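PDB 2GVK: heme peroxidase from Bacteroides thetaiotaomicron, which probably uses a heme cofactor to reduce hydrogen peroxide while oxidising dyes and related substrates, as other members of the dye-decolorizing peroxidase family do. Local coordinates for residues 191-196 and 296-301; 195-200 and 257-262; 245-250 and 262-267. All coordinates share one frame; numbering follows the deposited sequence.

Contact 1 (191-196 and 296-301); sequences QKYIHD and STAITG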
loop_
_atom_site.group_PDB
_atom_site.type_symbol
_atom_site.label_atom_id
_atom_site.label_comp_id
_atom_site.label_asym_id
_atom_site.label_seq_id
_atom_site.Cartn_x
_atom_site.Cartn_y
_atom_site.Cartn_z
ATOM N N GLN A 191 -16.639 -25.120 -14.424
ATOM C CA GLN A 191 -17.457 -24.884 -15.614
ATOM C C GLN A 191 -17.158 -23.536 -16.173
ATOM O O GLN A 191 -17.206 -22.543 -15.441
ATOM C CB GLN A 191 -18.949 -24.895 -15.286
ATOM C CG GLN A 191 -19.501 -26.137 -14.804
ATOM C CD GLN A 191 -20.954 -25.975 -14.402
ATOM O OE1 GLN A 191 -21.263 -25.265 -13.439
ATOM N NE2 GLN A 191 -21.864 -26.627 -15.149
ATOM N N LYS A 192 -16.958 -23.468 -17.482
ATOM C CA LYS A 192 -16.934 -22.179 -18.191
ATOM C C LYS A 192 -18.336 -21.835 -18.669
ATOM O O LYS A 192 -18.981 -22.645 -19.363
ATOM C CB LYS A 192 -16.015 -22.225 -19.398
ATOM C CG LYS A 192 -14.602 -22.145 -19.078
ATOM C CD LYS A 192 -13.730 -22.388 -20.339
ATOM C CE LYS A 192 -13.758 -21.224 -21.270
ATOM N NZ LYS A 192 -12.891 -21.486 -22.494
ATOM N N TYR A 193 -18.812 -20.652 -18.280
ATOM C CA TYR A 193 -20.083 -20.126 -18.741
ATOM C C TYR A 193 -19.865 -18.947 -19.679
ATOM O O TYR A 193 -19.054 -18.069 -19.394
ATOM C CB TYR A 193 -20.924 -19.649 -17.572
ATOM C CG TYR A 193 -21.552 -20.743 -16.755
ATOM C CD1 TYR A 193 -22.807 -21.256 -17.092
ATOM C CD2 TYR A 193 -20.916 -21.248 -15.627
ATOM C CE1 TYR A 193 -23.420 -22.236 -16.298
ATOM C CE2 TYR A 193 -21.506 -22.240 -14.848
ATOM C CZ TYR A 193 -22.762 -22.731 -15.194
ATOM O OH TYR A 193 -23.358 -23.738 -14.417
ATOM N N ILE A 194 -20.570 -18.952 -20.796
ATOM C CA ILE A 194 -20.588 -17.801 -21.720
ATOM C C ILE A 194 -21.909 -17.072 -21.555
ATOM O O ILE A 194 -22.970 -17.692 -21.586
ATOM C CB ILE A 194 -20.417 -18.254 -23.173
ATOM C CG1 ILE A 194 -19.105 -19.062 -23.328
ATOM C CG2 ILE A 194 -20.437 -17.056 -24.130
ATOM C CD1 ILE A 194 -17.854 -18.294 -22.965
ATOM N N HIS A 195 -21.846 -15.756 -21.364
ATOM C CA HIS A 195 -23.043 -14.961 -21.105
ATOM C C HIS A 195 -23.585 -14.310 -22.333
ATOM O O HIS A 195 -22.829 -13.969 -23.269
ATOM C CB HIS A 195 -22.746 -13.887 -20.077
ATOM C CG HIS A 195 -22.376 -14.423 -18.753
ATOM N ND1 HIS A 195 -23.252 -15.163 -17.979
ATOM C CD2 HIS A 195 -21.206 -14.388 -18.070
ATOM C CE1 HIS A 195 -22.645 -15.522 -16.865
ATOM N NE2 HIS A 195 -21.399 -15.082 -16.904
ATOM N N ASP A 196 -24.916 -14.157 -22.355
ATOM C CA ASP A 196 -25.603 -13.325 -23.332
ATOM C C ASP A 196 -25.728 -11.952 -22.698
ATOM O O ASP A 196 -26.727 -11.629 -22.060
ATOM C CB ASP A 196 -26.975 -13.915 -23.646
ATOM C CG ASP A 196 -27.706 -13.170 -24.758
ATOM O OD1 ASP A 196 -27.290 -12.032 -25.121
ATOM O OD2 ASP A 196 -28.739 -13.715 -25.247
ATOM N N SER A 296 -26.820 -17.528 -19.446
ATOM C CA SER A 296 -25.510 -18.159 -19.240
ATOM C C SER A 296 -25.505 -19.579 -19.777
ATOM O O SER A 296 -26.285 -20.408 -19.330
ATOM C CB SER A 296 -25.166 -18.200 -17.733
ATOM O OG SER A 296 -25.469 -16.975 -17.089
ATOM N N THR A 297 -24.533 -19.899 -20.626
ATOM C CA THR A 297 -24.441 -21.218 -21.210
ATOM C C THR A 297 -23.176 -21.927 -20.765
ATOM O O THR A 297 -22.079 -21.413 -20.960
ATOM C CB THR A 297 -24.435 -21.151 -22.752
ATOM O OG1 THR A 297 -25.617 -20.467 -23.223
ATOM C CG2 THR A 297 -24.403 -22.508 -23.327
ATOM N N ALA A 298 -23.335 -23.113 -20.152
ATOM C CA ALA A 298 -22.193 -23.933 -19.752
ATOM C C ALA A 298 -21.591 -24.605 -20.985
ATOM O O ALA A 298 -22.295 -25.287 -21.722
ATOM C CB ALA A 298 -22.623 -24.985 -18.740
ATOM N N ILE A 299 -20.285 -24.406 -21.203
ATOM C CA ILE A 299 -19.603 -25.006 -22.332
ATOM C C ILE A 299 -18.493 -26.017 -21.923
ATOM O O ILE A 299 -17.935 -26.712 -22.784
ATOM C CB ILE A 299 -19.027 -23.936 -23.297
ATOM C CG1 ILE A 299 -17.935 -23.109 -22.622
ATOM C CG2 ILE A 299 -20.152 -23.036 -23.814
ATOM C CD1 ILE A 299 -17.161 -22.234 -23.602
ATOM N N THR A 300 -18.172 -26.074 -20.630
ATOM C CA THR A 300 -17.305 -27.139 -20.075
ATOM C C THR A 300 -17.848 -27.587 -18.738
ATOM O O THR A 300 -18.710 -26.906 -18.132
ATOM C CB THR A 300 -15.823 -26.676 -19.849
ATOM O OG1 THR A 300 -15.788 -25.645 -18.879
ATOM C CG2 THR A 300 -15.181 -26.190 -21.132
ATOM N N GLY A 301 -17.395 -28.739 -18.292
ATOM C CA GLY A 301 -17.771 -29.276 -16.994
ATOM C C GLY A 301 -16.919 -30.461 -16.659
ATOM O O GLY A 301 -16.954 -31.461 -17.350
HETATM O O HOH W 1 -21.125 -28.026 -17.497
HETATM O O HOH W 2 -25.210 -17.722 -23.322
#
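K192 and T300 meet where the ladder between the two strands becomes irregular: K192 N donates to T300 OG1 (2.8 Å), a side-chain hydroxyl, instead of to a backbone carbonyl. OG1 sits between the backbone N and the carbonyl carbon of T300 (chi1 64°), which turns it onto K192. K192 O still takes I299 N in a nearly straight bond (2.9 Å). Beyond it the antiparallel pairing is regular, with I194 and T297 joined by two backbone bonds. On the face carrying Y193, H195, S296 and A298, the A298 methyl packs on Y193 CE1 at 3.8 Å, and S296 OG lies at the edge of the H195 ring, in its plane, in a weak bond from ND1 (3.0 Å), while the firmer hydrogen bond of the imidazole joins NE2 to T261 OG1. On the other face I194 CG1 touches I299 CD1 at 3.7 Å. These strands, 186-195 and 296-306, are neighbours in the antiparallel sheet of the DyP fold, and 296-306 pairs on its other side with strand 66-72 of the N-terminal half. Water 1 bridges Q191 NE2 to T300 O, while Q191 OE1 receives Y193 OH from above its carbonyl plane, so both ends of the amide are held. Further out, S296 OG bonds to L292 O, K192 NZ forms a salt bridge with D140, and L277, M280 and F281 of helix 270-281 pack on Q191 and Y193.

Contact 2 (195-200 and 257-262); sequences HDMVAW and GEYGTY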
loop_
_atom_site.group_PDB
_atom_site.type_symbol
_atom_site.label_atom_id
_atom_site.label_comp_id
_atom_site.label_asym_id
_atom_site.label_seq_id
_atom_site.Cartn_x
_atom_site.Cartn_y
_atom_site.Cartn_z
ATOM N N HIS A 195 -21.846 -15.756 -21.364
ATOM C CA HIS A 195 -23.043 -14.961 -21.105
ATOM C C HIS A 195 -23.585 -14.310 -22.333
ATOM O O HIS A 195 -22.829 -13.969 -23.269
ATOM C CB HIS A 195 -22.746 -13.887 -20.077
ATOM C CG HIS A 195 -22.376 -14.423 -18.753
ATOM N ND1 HIS A 195 -23.252 -15.163 -17.979
ATOM C CD2 HIS A 195 -21.206 -14.388 -18.070
ATOM C CE1 HIS A 195 -22.645 -15.522 -16.865
ATOM N NE2 HIS A 195 -21.399 -15.082 -16.904
ATOM N N ASP A 196 -24.916 -14.157 -22.355
ATOM C CA ASP A 196 -25.603 -13.325 -23.332
ATOM C C ASP A 196 -25.728 -11.952 -22.698
ATOM O O ASP A 196 -26.727 -11.629 -22.060
ATOM C CB ASP A 196 -26.975 -13.915 -23.646
ATOM C CG ASP A 196 -27.706 -13.170 -24.758
ATOM O OD1 ASP A 196 -27.290 -12.032 -25.121
ATOM O OD2 ASP A 196 -28.739 -13.715 -25.247
HETATM N N MSE A 197 -24.666 -11.162 -22.829
HETATM C CA MSE A 197 -24.600 -9.841 -22.168
HETATM C C MSE A 197 -25.562 -8.839 -22.749
HETATM O O MSE A 197 -26.043 -7.977 -22.051
HETATM C CB MSE A 197 -23.184 -9.282 -22.225
HETATM C CG MSE A 197 -22.226 -10.065 -21.457
HETATM SE SE MSE A 197 -22.713 -10.216 -19.560
HETATM C CE MSE A 197 -21.978 -8.534 -18.930
ATOM N N VAL A 198 -25.876 -8.965 -24.021
ATOM C CA VAL A 198 -26.817 -8.052 -24.630
ATOM C C VAL A 198 -28.210 -8.236 -24.015
ATOM O O VAL A 198 -28.829 -7.276 -23.570
ATOM C CB VAL A 198 -26.862 -8.229 -26.167
ATOM C CG1 VAL A 198 -27.991 -7.444 -26.752
ATOM C CG2 VAL A 198 -25.527 -7.797 -26.772
ATOM N N ALA A 199 -28.640 -9.481 -23.875
ATOM C CA ALA A 199 -29.928 -9.764 -23.256
ATOM C C ALA A 199 -29.932 -9.360 -21.772
ATOM O O ALA A 199 -30.920 -8.838 -21.273
ATOM C CB ALA A 199 -30.254 -11.193 -23.397
ATOM N N TRP A 200 -28.828 -9.644 -21.070
ATOM C CA TRP A 200 -28.711 -9.315 -19.648
ATOM C C TRP A 200 -28.804 -7.818 -19.415
ATOM O O TRP A 200 -29.526 -7.362 -18.532
ATOM C CB TRP A 200 -27.391 -9.840 -19.100
ATOM C CG TRP A 200 -27.144 -9.504 -17.680
ATOM C CD1 TRP A 200 -26.209 -8.651 -17.198
ATOM C CD2 TRP A 200 -27.847 -10.024 -16.530
ATOM N NE1 TRP A 200 -26.291 -8.579 -15.839
ATOM C CE2 TRP A 200 -27.270 -9.438 -15.397
ATOM C CE3 TRP A 200 -28.915 -10.924 -16.361
ATOM C CZ2 TRP A 200 -27.700 -9.738 -14.094
ATOM C CZ3 TRP A 200 -29.341 -11.218 -15.065
ATOM C CH2 TRP A 200 -28.750 -10.611 -13.957
ATOM N N GLY A 257 -16.821 -9.420 -28.261
ATOM C CA GLY A 257 -18.085 -9.455 -27.548
ATOM C C GLY A 257 -18.245 -10.693 -26.679
ATOM O O GLY A 257 -19.363 -11.119 -26.412
ATOM N N GLU A 258 -17.124 -11.249 -26.210
ATOM C CA GLU A 258 -17.128 -12.500 -25.419
ATOM C C GLU A 258 -17.000 -12.195 -23.947
ATOM O O GLU A 258 -15.983 -11.658 -23.507
ATOM C CB GLU A 258 -15.968 -13.421 -25.845
ATOM C CG GLU A 258 -15.869 -14.726 -25.014
ATOM C CD GLU A 258 -14.511 -15.454 -25.164
ATOM O OE1 GLU A 258 -13.652 -14.983 -25.936
ATOM O OE2 GLU A 258 -14.326 -16.503 -24.509
ATOM N N TYR A 259 -18.033 -12.556 -23.179
ATOM C CA TYR A 259 -18.064 -12.323 -21.740
ATOM C C TYR A 259 -18.406 -13.622 -21.056
ATOM O O TYR A 259 -19.396 -14.285 -21.428
ATOM C CB TYR A 259 -19.108 -11.291 -21.371
ATOM C CG TYR A 259 -18.871 -9.926 -21.975
ATOM C CD1 TYR A 259 -19.253 -9.648 -23.274
ATOM C CD2 TYR A 259 -18.319 -8.911 -21.229
ATOM C CE1 TYR A 259 -19.020 -8.415 -23.836
ATOM C CE2 TYR A 259 -18.120 -7.655 -21.776
ATOM C CZ TYR A 259 -18.475 -7.419 -23.079
ATOM O OH TYR A 259 -18.239 -6.164 -23.632
ATOM N N GLY A 260 -17.616 -13.993 -20.061
ATOM C CA GLY A 260 -17.831 -15.262 -19.372
ATOM C C GLY A 260 -17.544 -15.274 -17.883
ATOM O O GLY A 260 -17.002 -14.327 -17.319
ATOM N N THR A 261 -18.000 -16.351 -17.246
ATOM C CA THR A 261 -17.731 -16.637 -15.857
ATOM C C THR A 261 -17.081 -18.011 -15.793
ATOM O O THR A 261 -17.591 -18.981 -16.374
ATOM C CB THR A 261 -19.036 -16.674 -15.034
ATOM O OG1 THR A 261 -19.569 -15.362 -14.914
ATOM C CG2 THR A 261 -18.787 -17.236 -13.657
ATOM N N TYR A 262 -15.940 -18.097 -15.123
ATOM C CA TYR A 262 -15.314 -19.369 -14.874
ATOM C C TYR A 262 -15.690 -19.807 -13.469
ATOM O O TYR A 262 -15.229 -19.234 -12.482
ATOM C CB TYR A 262 -13.776 -19.267 -15.036
ATOM C CG TYR A 262 -13.094 -20.603 -15.308
ATOM C CD1 TYR A 262 -12.951 -21.545 -14.293
ATOM C CD2 TYR A 262 -12.624 -20.935 -16.583
ATOM C CE1 TYR A 262 -12.382 -22.760 -14.528
ATOM C CE2 TYR A 262 -12.033 -22.168 -16.823
ATOM C CZ TYR A 262 -11.938 -23.083 -15.780
ATOM O OH TYR A 262 -11.341 -24.320 -15.981
HETATM O O HOH W 3 -20.539 -13.365 -24.499
#
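H195 and T261 face each other across two neighbouring strands of the barrel-like DyP sheet, at the point where strand 186-195 gives way to helix 197-201; just beyond, M197 and Y259 form a Met-aromatic contact. T261 OG1 lies at the edge of the H195 ring, in its plane, 2.7 Å from NE2, and the two side chains slant across one another. The bond is nearly straight (175°), and either group could be its donor. H195 CG is anti to its own carbonyl carbon (chi1 -64°), and the ring thereby reaches along strand 258-267 past G260, whose CA touches CD2 at 3.7 Å. An alanine in place of H195 would probably leave T261 OG1 without its imidazole mate and open a gap beside G260 CA.

M197, a selenomethionine modelled in two conformers, crosses Y259 at about a right angle in the one described. In that conformer CG is the atom that touches, 3.4 Å from Y259 CB, and bends at chi2 and chi3 carry SE to an oblique position 5.2 Å from the centroid of the Y259 ring. At the far end of that ring, Y259 OH is hydrogen-bonded to D129 of the second subunit. D196 caps the helix, its OD1 accepting A199 N from above the carboxylate plane. Backbone and solvent close the junction: H195 N donates to Y259 O at 2.9 Å, while Y259 N donates to water 3 (2.9 Å), which lies 2.7 Å from H195 O.

Contact 3 (245-250 and 262-267); sequences VRANMP and YFIGYA. With EDO (1,2-ethanediol), chain H.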
loop_
_atom_site.group_PDB
_atom_site.type_symbol
_atom_site.label_atom_id
_atom_site.label_comp_id
_atom_site.label_asym_id
_atom_site.label_seq_id
_atom_site.Cartn_x
_atom_site.Cartn_y
_atom_site.Cartn_z
ATOM N N VAL A 245 -17.309 -24.037 -1.471
ATOM C CA VAL A 245 -16.562 -22.783 -1.557
ATOM C C VAL A 245 -16.363 -22.477 -3.022
ATOM O O VAL A 245 -15.707 -23.216 -3.721
ATOM C CB VAL A 245 -15.208 -22.894 -0.857
ATOM C CG1 VAL A 245 -14.357 -21.630 -1.094
ATOM C CG2 VAL A 245 -15.408 -23.156 0.619
ATOM N N ARG A 246 -16.945 -21.373 -3.477
ATOM C CA ARG A 246 -17.078 -21.109 -4.904
ATOM C C ARG A 246 -16.313 -19.852 -5.301
ATOM O O ARG A 246 -16.300 -18.864 -4.566
ATOM C CB ARG A 246 -18.552 -20.973 -5.290
ATOM C CG ARG A 246 -19.394 -22.196 -4.969
ATOM C CD ARG A 246 -20.824 -22.116 -5.476
ATOM N NE ARG A 246 -21.742 -21.625 -4.452
ATOM C CZ ARG A 246 -22.921 -21.076 -4.708
ATOM N NH1 ARG A 246 -23.335 -20.944 -5.962
ATOM N NH2 ARG A 246 -23.690 -20.658 -3.713
ATOM N N ALA A 247 -15.723 -19.867 -6.493
ATOM C CA ALA A 247 -15.570 -18.644 -7.288
ATOM C C ALA A 247 -16.452 -18.615 -8.536
ATOM O O ALA A 247 -16.848 -19.655 -9.063
ATOM C CB ALA A 247 -14.114 -18.419 -7.654
ATOM N N ASN A 248 -16.768 -17.405 -8.986
ATOM C CA ASN A 248 -17.245 -17.172 -10.338
ATOM C C ASN A 248 -16.437 -16.073 -11.024
ATOM O O ASN A 248 -16.888 -14.922 -11.115
ATOM C CB ASN A 248 -18.724 -16.792 -10.319
ATOM C CG ASN A 248 -19.626 -17.973 -10.006
ATOM O OD1 ASN A 248 -20.061 -18.688 -10.902
ATOM N ND2 ASN A 248 -19.912 -18.175 -8.732
HETATM N N MSE A 249 -15.244 -16.440 -11.495
HETATM C CA MSE A 249 -14.236 -15.475 -11.921
HETATM C C MSE A 249 -14.544 -14.978 -13.319
HETATM O O MSE A 249 -14.730 -15.766 -14.238
HETATM C CB MSE A 249 -12.847 -16.111 -11.919
HETATM C CG MSE A 249 -12.351 -16.511 -10.545
HETATM SE SE MSE A 249 -12.621 -15.088 -9.240
HETATM C CE MSE A 249 -11.168 -13.973 -9.718
ATOM N N PRO A 250 -14.586 -13.661 -13.471
ATOM C CA PRO A 250 -14.780 -13.066 -14.773
ATOM C C PRO A 250 -13.647 -13.394 -15.760
ATOM O O PRO A 250 -12.490 -13.443 -15.380
ATOM C CB PRO A 250 -14.772 -11.554 -14.472
ATOM C CG PRO A 250 -15.104 -11.433 -13.075
ATOM C CD PRO A 250 -14.623 -12.655 -12.394
ATOM N N TYR A 262 -15.940 -18.097 -15.123
ATOM C CA TYR A 262 -15.314 -19.369 -14.874
ATOM C C TYR A 262 -15.690 -19.807 -13.469
ATOM O O TYR A 262 -15.229 -19.234 -12.482
ATOM C CB TYR A 262 -13.776 -19.267 -15.036
ATOM C CG TYR A 262 -13.094 -20.603 -15.308
ATOM C CD1 TYR A 262 -12.951 -21.545 -14.293
ATOM C CD2 TYR A 262 -12.624 -20.935 -16.583
ATOM C CE1 TYR A 262 -12.382 -22.760 -14.528
ATOM C CE2 TYR A 262 -12.033 -22.168 -16.823
ATOM C CZ TYR A 262 -11.938 -23.083 -15.780
ATOM O OH TYR A 262 -11.341 -24.320 -15.981
ATOM N N PHE A 263 -16.622 -20.750 -13.394
ATOM C CA PHE A 263 -17.048 -21.304 -12.132
ATOM C C PHE A 263 -16.057 -22.313 -11.638
ATOM O O PHE A 263 -15.630 -23.211 -12.390
ATOM C CB PHE A 263 -18.414 -21.985 -12.277
ATOM C CG PHE A 263 -18.817 -22.767 -11.070
ATOM C CD1 PHE A 263 -19.360 -22.137 -9.986
ATOM C CD2 PHE A 263 -18.562 -24.114 -10.982
ATOM C CE1 PHE A 263 -19.693 -22.869 -8.803
ATOM C CE2 PHE A 263 -18.897 -24.839 -9.805
ATOM C CZ PHE A 263 -19.473 -24.199 -8.747
ATOM N N ILE A 264 -15.682 -22.194 -10.365
ATOM C CA ILE A 264 -14.888 -23.207 -9.720
ATOM C C ILE A 264 -15.401 -23.369 -8.278
ATOM O O ILE A 264 -15.566 -22.394 -7.554
ATOM C CB ILE A 264 -13.371 -22.863 -9.767
ATOM C CG1 ILE A 264 -12.553 -23.958 -9.122
ATOM C CG2 ILE A 264 -13.097 -21.500 -9.108
ATOM C CD1 ILE A 264 -11.120 -23.928 -9.497
ATOM N N GLY A 265 -15.717 -24.604 -7.911
ATOM C CA GLY A 265 -16.303 -24.909 -6.619
ATOM C C GLY A 265 -15.582 -26.050 -5.948
ATOM O O GLY A 265 -15.467 -27.148 -6.523
ATOM N N TYR A 266 -15.029 -25.772 -4.774
ATOM C CA TYR A 266 -14.352 -26.767 -3.951
ATOM C C TYR A 266 -15.307 -27.313 -2.887
ATOM O O TYR A 266 -16.003 -26.532 -2.169
ATOM C CB TYR A 266 -13.148 -26.145 -3.252
ATOM C CG TYR A 266 -12.018 -25.731 -4.160
ATOM C CD1 TYR A 266 -11.005 -26.620 -4.475
ATOM C CD2 TYR A 266 -11.934 -24.444 -4.660
ATOM C CE1 TYR A 266 -9.946 -26.259 -5.287
ATOM C CE2 TYR A 266 -10.861 -24.057 -5.496
ATOM C CZ TYR A 266 -9.861 -24.965 -5.781
ATOM O OH TYR A 266 -8.776 -24.607 -6.576
ATOM N N ALA A 267 -15.329 -28.642 -2.734
ATOM C CA ALA A 267 -16.291 -29.288 -1.817
ATOM C C ALA A 267 -15.695 -30.464 -1.095
ATOM O O ALA A 267 -14.985 -31.286 -1.696
ATOM C CB ALA A 267 -17.502 -29.740 -2.573
HETATM C C1 EDO H . -22.936 -22.222 -9.630
HETATM O O1 EDO H . -22.597 -23.111 -10.734
HETATM C C2 EDO H . -22.480 -20.772 -9.924
HETATM O O2 EDO H . -22.291 -20.030 -8.663
#
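V245–Y266, A247–I264 and M249–Y262 are the hydrogen-bonded pairs of an antiparallel beta hairpin, strands 245-253 and 258-267, close to the centre of the chain, in the DyP fold. Six backbone bonds join them, from A247 N to I264 O at 2.7 Å up to I264 N to A247 O at 3.1 Å. In the non-hydrogen-bonded pairs, R246 faces G265 and N248 faces F263.

On that face the F263 ring is gripped at its rim: R246 CD meets CE1 at 3.6 Å and N248 OD1 meets CD1 at 3.6 Å, both close to the ring plane. F263 CG is anti to the backbone N (chi1 171°), which lays the ring alongside G265. A side chain on G265 would run into F263 CZ, so the glycine goes with this ring position. A 1,2-ethanediol, probably from the crystallisation liquor, lies over one face of the ring, its O1 3.4 Å above the plane. Its O2 takes N248 ND2 at 3.0 Å and, weakly, R246 NH1. N248 ND2 also bonds to D158 of the GXXDG motif. In DyP relatives an arginine, an asparagine and this aspartate line the distal side of the heme, so the diol probably marks the heme pocket, with no heme modelled here.

On the opposite face A247 CB touches I264 CG2 at 3.6 Å, and Y266 OH is bonded to T68 and H112. M276 of helix 270-281 packs on R246 and F263, F27 of strand 24-32 stacks on Y262, and strand 186-195 continues the sheet beyond 258-267. P250 bonds through its backbone to F145 of strand 136-145, consistent with barrel closure.

Overall arrangement
Contacts 1 and 3 are strand pairs of one sheet; contact 2 lies where strand 186-195 runs into helix 197-201 beside 258-267. Contacts 1 and 2, with centres 9 Å apart, share H195 and are sewn together by Y193 N to T261 O (2.8 Å). Contact 3 lies about 13 Å from contact 1 and 17 Å from contact 2, between centres; it shares Y262 with contact 2 and meets contact 1 at Q191 O and F263 N (2.8 Å). T261, partner of H195, also packs on contact 3, its CG2 3.4 Å from N248 OD1. Acetate, probably from the crystallisation liquor, lies about 3 Å from the H195 side chain and likewise from that of N248, perhaps marking a polar pocket.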